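Local coordinates for protein endo-b-1,4-glucanase (Nasutitermes takasagoensis, PDB 1KS8) that probably cleaves internal beta-1,4-glucosidic linkages in cellulose and related beta-glucans, as a family 9 glycoside hydrolase with an (alpha/alpha)6 catalytic domain, at residues Y3-V8 / I335-D341; G302-A308 / L391-P395. The contacts are given in a common frame with arbitrary orientation. Residues are numbered along the deposited sequence.

The contacts draw on two helices that follow each other in the chain, 324-341 in interaction 1 and 303-319 in interaction 2. Interaction 1 joins the late part of helix 324-341 to the start of helix 5-18 and is partly buried, lying away from the active site; interaction 2 sets the first turn of helix 303-319 against the loop 391-395 and is wholly buried, close to the predicted catalytic residues. Their chemistry differs accordingly: tyrosine hydroxyls meet aspartates around a leucine in the first, whereas backbone amides, glycines and waters do the polar work in the second. The two touch directly, with Tyr337 packing on Leu304 and Pro395, Ala338 on Leu391, and Ile335 on Ala308.

Interaction 1: residues Y3-V8 / I335-D341; sequences YDYKQV and IDYALGD
Tyr3 is extended (phi/psi -83/142), Asp4 forms an inverse gamma turn, and a helix starts at Tyr5. Asp4, with chi1 t, is its N-cap: OD1 accepts from Gln7 N at 3.2 Å. The partner 335-341 is a helical segment with a wider pi-type turn at 337-341; Tyr3 and Leu339 have the nearest CA atoms, 7.6 Å apart. Tyr3 (chi1 -64°, chi2 -64°) lays its ring on Leu339, whose CB sits 3.7 Å from the ring centroid and almost on the normal, a CH-pi contact. The Tyr3 hydroxyl passes Gly340 and donates from OH to Asp341 OD1 at 2.6 Å. Gly340 has phi 143°, and a CB there would clash with that hydroxyl. Tyr5, also chi1 m, swings its ring end across so that its OH lies 2.6 Å from Asp336 OD1, with Gln332 OE1 also within reach of its one proton. Leu339 (m, t) fills the space beneath: its CD1 lies 3.7 Å from both Tyr3 CB and Tyr5 CE1, and its CD2 3.8 Å from Val8 CG1. Two tyrosine-aspartate pairs thus border an apolar centre, a helix start set against a helix with a pi-type turn in the (alpha/alpha)6 barrel. Helix 415-430 flanks Tyr5 and Val8 through Val429, Phe421 and Leu425, while helix 303-319 packs on Ile335 and Tyr337.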
loop_
_atom_site.group_PDB
_atom_site.type_symbol
_atom_site.label_atom_id
_atom_site.label_comp_id
_atom_site.label_asym_id
_atom_site.label_seq_id
_atom_site.Cartn_x
_atom_site.Cartn_y
_atom_site.Cartn_z
ATOM N N TYR A 3 18.661 13.942 -6.247
ATOM C CA TYR A 3 17.210 13.891 -6.381
ATOM C C TYR A 3 16.490 14.670 -5.286
ATOM O O TYR A 3 16.899 14.664 -4.125
ATOM C CB TYR A 3 16.728 12.437 -6.361
ATOM C CG TYR A 3 17.227 11.607 -7.518
ATOM C CD1 TYR A 3 16.865 11.913 -8.830
ATOM C CD2 TYR A 3 18.069 10.519 -7.304
ATOM C CE1 TYR A 3 17.334 11.152 -9.902
ATOM C CE2 TYR A 3 18.543 9.754 -8.367
ATOM C CZ TYR A 3 18.173 10.076 -9.661
ATOM O OH TYR A 3 18.657 9.329 -10.712
ATOM N N ASP A 4 15.409 15.337 -5.675
ATOM C CA ASP A 4 14.593 16.120 -4.753
ATOM C C ASP A 4 13.578 15.169 -4.119
ATOM O O ASP A 4 12.434 15.082 -4.572
ATOM C CB ASP A 4 13.858 17.213 -5.532
ATOM C CG ASP A 4 13.152 18.205 -4.632
ATOM O OD1 ASP A 4 12.976 17.913 -3.431
ATOM O OD2 ASP A 4 12.765 19.281 -5.142
ATOM N N TYR A 5 13.998 14.460 -3.075
ATOM C CA TYR A 5 13.119 13.502 -2.405
ATOM C C TYR A 5 11.850 14.142 -1.867
ATOM O O TYR A 5 10.796 13.509 -1.842
ATOM C CB TYR A 5 13.858 12.796 -1.265
ATOM C CG TYR A 5 15.085 12.043 -1.714
ATOM C CD1 TYR A 5 14.991 10.987 -2.622
ATOM C CD2 TYR A 5 16.348 12.401 -1.250
ATOM C CE1 TYR A 5 16.122 10.311 -3.059
ATOM C CE2 TYR A 5 17.485 11.735 -1.680
ATOM C CZ TYR A 5 17.369 10.693 -2.585
ATOM O OH TYR A 5 18.503 10.053 -3.020
ATOM N N LYS A 6 11.945 15.390 -1.424
ATOM C CA LYS A 6 10.769 16.079 -0.912
ATOM C C LYS A 6 9.710 16.172 -2.001
ATOM O O LYS A 6 8.528 15.935 -1.751
ATOM C CB LYS A 6 11.131 17.484 -0.431
ATOM C CG LYS A 6 11.989 17.520 0.820
ATOM C CD LYS A 6 12.290 18.956 1.231
ATOM C CE LYS A 6 13.085 19.008 2.526
ATOM N NZ LYS A 6 14.409 18.340 2.402
ATOM N N GLN A 7 10.128 16.512 -3.217
ATOM C CA GLN A 7 9.173 16.624 -4.308
ATOM C C GLN A 7 8.669 15.261 -4.773
ATOM O O GLN A 7 7.520 15.144 -5.191
ATOM C CB GLN A 7 9.770 17.398 -5.488
ATOM C CG GLN A 7 8.756 17.678 -6.597
ATOM C CD GLN A 7 7.514 18.401 -6.092
ATOM O OE1 GLN A 7 6.383 17.971 -6.341
ATOM N NE2 GLN A 7 7.717 19.506 -5.385
ATOM N N VAL A 8 9.507 14.228 -4.715
ATOM C CA VAL A 8 9.026 12.916 -5.135
ATOM C C VAL A 8 7.955 12.474 -4.135
ATOM O O VAL A 8 6.961 11.856 -4.518
ATOM C CB VAL A 8 10.163 11.871 -5.209
ATOM C CG1 VAL A 8 9.612 10.543 -5.720
ATOM C CG2 VAL A 8 11.256 12.362 -6.147
ATOM N N ILE A 335 15.942 3.269 -4.039
ATOM C CA ILE A 335 15.029 4.357 -4.349
ATOM C C ILE A 335 15.619 5.157 -5.512
ATOM O O ILE A 335 14.911 5.522 -6.449
ATOM C CB ILE A 335 14.824 5.278 -3.125
ATOM C CG1 ILE A 335 14.186 4.484 -1.978
ATOM C CG2 ILE A 335 13.960 6.474 -3.503
ATOM C CD1 ILE A 335 12.861 3.819 -2.329
ATOM N N ASP A 336 16.925 5.410 -5.463
ATOM C CA ASP A 336 17.579 6.162 -6.528
ATOM C C ASP A 336 17.510 5.453 -7.876
ATOM O O ASP A 336 17.495 6.106 -8.921
ATOM C CB ASP A 336 19.032 6.465 -6.158
ATOM C CG ASP A 336 19.146 7.550 -5.104
ATOM O OD1 ASP A 336 18.107 8.146 -4.751
ATOM O OD2 ASP A 336 20.274 7.813 -4.630
ATOM N N TYR A 337 17.481 4.124 -7.869
ATOM C CA TYR A 337 17.369 3.409 -9.130
ATOM C C TYR A 337 15.997 3.742 -9.713
ATOM O O TYR A 337 15.877 4.055 -10.896
ATOM C CB TYR A 337 17.506 1.894 -8.932
ATOM C CG TYR A 337 17.403 1.118 -10.228
ATOM C CD1 TYR A 337 16.175 0.954 -10.870
ATOM C CD2 TYR A 337 18.541 0.581 -10.836
ATOM C CE1 TYR A 337 16.080 0.278 -12.082
ATOM C CE2 TYR A 337 18.457 -0.097 -12.051
ATOM C CZ TYR A 337 17.223 -0.244 -12.668
ATOM O OH TYR A 337 17.126 -0.901 -13.873
ATOM N N ALA A 338 14.965 3.687 -8.875
ATOM C CA ALA A 338 13.614 3.991 -9.332
ATOM C C ALA A 338 13.510 5.416 -9.860
ATOM O O ALA A 338 12.745 5.689 -10.787
ATOM C CB ALA A 338 12.617 3.789 -8.195
ATOM N N LEU A 339 14.281 6.327 -9.273
ATOM C CA LEU A 339 14.246 7.725 -9.684
ATOM C C LEU A 339 15.065 8.038 -10.930
ATOM O O LEU A 339 14.915 9.114 -11.506
ATOM C CB LEU A 339 14.694 8.628 -8.530
ATOM C CG LEU A 339 13.895 8.490 -7.229
ATOM C CD1 LEU A 339 14.388 9.518 -6.218
ATOM C CD2 LEU A 339 12.412 8.684 -7.504
ATOM N N GLY A 340 15.937 7.120 -11.343
ATOM C CA GLY A 340 16.711 7.371 -12.547
ATOM C C GLY A 340 18.159 6.923 -12.633
ATOM O O GLY A 340 18.753 7.024 -13.702
ATOM N N ASP A 341 18.739 6.420 -11.548
ATOM C CA ASP A 341 20.140 6.007 -11.599
ATOM C C ASP A 341 20.444 4.869 -12.570
ATOM O O ASP A 341 21.603 4.638 -12.919
ATOM C CB ASP A 341 20.638 5.652 -10.195
ATOM C CG ASP A 341 21.014 6.882 -9.390
ATOM O OD1 ASP A 341 20.748 8.007 -9.862
ATOM O OD2 ASP A 341 21.579 6.725 -8.287
#

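Interaction 2: residues G302-A308 / L391-P395; sequences GTLRHAA and LVGGP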
loop_
_atom_site.group_PDB
_atom_site.type_symbol
_atom_site.label_atom_id
_atom_site.label_comp_id
_atom_site.label_asym_id
_atom_site.label_seq_id
_atom_site.Cartn_x
_atom_site.Cartn_y
_atom_site.Cartn_z
ATOM N N GLY A 302 5.654 -6.372 -10.054
ATOM C CA GLY A 302 5.925 -5.216 -9.215
ATOM C C GLY A 302 7.363 -5.230 -8.735
ATOM O O GLY A 302 7.642 -5.100 -7.541
ATOM N N THR A 303 8.284 -5.375 -9.679
ATOM C CA THR A 303 9.706 -5.435 -9.372
ATOM C C THR A 303 10.215 -4.246 -8.556
ATOM O O THR A 303 10.873 -4.430 -7.532
ATOM C CB THR A 303 10.523 -5.564 -10.670
ATOM O OG1 THR A 303 10.070 -6.716 -11.393
ATOM C CG2 THR A 303 12.001 -5.727 -10.368
ATOM N N LEU A 304 9.920 -3.028 -8.995
ATOM C CA LEU A 304 10.383 -1.861 -8.255
ATOM C C LEU A 304 9.729 -1.795 -6.877
ATOM O O LEU A 304 10.364 -1.393 -5.903
ATOM C CB LEU A 304 10.117 -0.580 -9.052
ATOM C CG LEU A 304 11.014 -0.456 -10.290
ATOM C CD1 LEU A 304 10.510 0.654 -11.185
ATOM C CD2 LEU A 304 12.453 -0.188 -9.867
ATOM N N ARG A 305 8.464 -2.193 -6.799
ATOM C CA ARG A 305 7.738 -2.211 -5.535
ATOM C C ARG A 305 8.467 -3.110 -4.534
ATOM O O ARG A 305 8.589 -2.772 -3.357
ATOM C CB ARG A 305 6.304 -2.714 -5.771
ATOM C CG ARG A 305 5.545 -3.220 -4.537
ATOM C CD ARG A 305 5.883 -4.677 -4.213
ATOM N NE ARG A 305 5.634 -5.584 -5.335
ATOM C CZ ARG A 305 4.447 -6.088 -5.660
ATOM N NH1 ARG A 305 3.366 -5.780 -4.953
ATOM N NH2 ARG A 305 4.340 -6.912 -6.697
ATOM N N HIS A 306 8.958 -4.258 -4.995
ATOM C CA HIS A 306 9.675 -5.155 -4.097
ATOM C C HIS A 306 10.975 -4.523 -3.614
ATOM O O HIS A 306 11.328 -4.651 -2.442
ATOM C CB HIS A 306 9.969 -6.496 -4.782
ATOM C CG HIS A 306 8.772 -7.388 -4.909
ATOM N ND1 HIS A 306 8.053 -7.829 -3.818
ATOM C CD2 HIS A 306 8.177 -7.932 -5.996
ATOM C CE1 HIS A 306 7.065 -8.605 -4.230
ATOM N NE2 HIS A 306 7.118 -8.683 -5.548
ATOM N N ALA A 307 11.687 -3.841 -4.509
ATOM C CA ALA A 307 12.946 -3.196 -4.133
ATOM C C ALA A 307 12.696 -2.043 -3.163
ATOM O O ALA A 307 13.454 -1.847 -2.210
ATOM C CB ALA A 307 13.667 -2.691 -5.375
ATOM N N ALA A 308 11.629 -1.281 -3.395
ATOM C CA ALA A 308 11.309 -0.166 -2.513
ATOM C C ALA A 308 10.818 -0.674 -1.154
ATOM O O ALA A 308 11.095 -0.063 -0.124
ATOM C CB ALA A 308 10.263 0.734 -3.158
ATOM N N LEU A 391 4.749 4.716 -9.295
ATOM C CA LEU A 391 5.897 3.830 -9.485
ATOM C C LEU A 391 5.412 2.639 -10.317
ATOM O O LEU A 391 4.499 1.919 -9.902
ATOM C CB LEU A 391 6.415 3.338 -8.128
ATOM C CG LEU A 391 7.621 2.391 -8.153
ATOM C CD1 LEU A 391 8.854 3.138 -8.644
ATOM C CD2 LEU A 391 7.866 1.837 -6.756
ATOM N N VAL A 392 6.002 2.433 -11.493
ATOM C CA VAL A 392 5.585 1.319 -12.342
ATOM C C VAL A 392 6.257 0.006 -11.945
ATOM O O VAL A 392 7.129 -0.019 -11.075
ATOM C CB VAL A 392 5.887 1.595 -13.846
ATOM C CG1 VAL A 392 5.146 2.841 -14.310
ATOM C CG2 VAL A 392 7.381 1.736 -14.076
ATOM N N GLY A 393 5.834 -1.084 -12.583
ATOM C CA GLY A 393 6.422 -2.381 -12.300
ATOM C C GLY A 393 7.927 -2.294 -12.466
ATOM O O GLY A 393 8.686 -2.739 -11.602
ATOM N N GLY A 394 8.368 -1.732 -13.586
ATOM C CA GLY A 394 9.792 -1.573 -13.794
ATOM C C GLY A 394 10.432 -2.404 -14.883
ATOM O O GLY A 394 9.747 -3.025 -15.694
ATOM N N PRO A 395 11.771 -2.433 -14.911
ATOM C CA PRO A 395 12.555 -3.181 -15.898
ATOM C C PRO A 395 12.660 -4.664 -15.577
ATOM O O PRO A 395 12.259 -5.111 -14.498
ATOM C CB PRO A 395 13.908 -2.487 -15.838
ATOM C CG PRO A 395 14.042 -2.212 -14.370
ATOM C CD PRO A 395 12.658 -1.695 -13.990
HETATM O O HOH W 1 9.742 -5.952 -14.181
HETATM O O HOH W 2 6.597 -1.837 -9.021
#
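Leu304 overlaps the backbone of the 391-395 loop: its CD1 rests 3.4 Å from Val392 O and 3.5 Å from Gly394 CA, and reaches Leu391 CD1 at 3.9 Å, while its CG lies 4.2 Å from Pro395 CD. Gly394 permits this closeness, since a CB there would run into Leu304 CG, and its phi of 112° also calls for glycine. The backbone amide Leu304 N donates to Gly393 O (2.9 Å, 169°); a first-turn amide has no acceptor within its own helix, and the loop carbonyl supplies one. Water 2 repeats the link one residue on, accepting from Arg305 N (2.9 Å) and donating to Val392 O (2.8 Å). Water 1 lies between Thr303 OG1 (2.9 Å) and Pro395 O (2.7 Å), while Thr303 OG1 itself bonds to Asp299 O. Gly302 is the N-cap; its O accepts from Arg305 NE at 3.0 Å, and Arg305 NH2 holds Trp301 O. Val392 and Asp403 have side chains about 7 Å apart, and Gly393 sits about 5 Å from the side chain of Glu412, so the contact joins the start of helix 303-319 to a loop beside the predicted active site of this family 9 (alpha/alpha)6 fold.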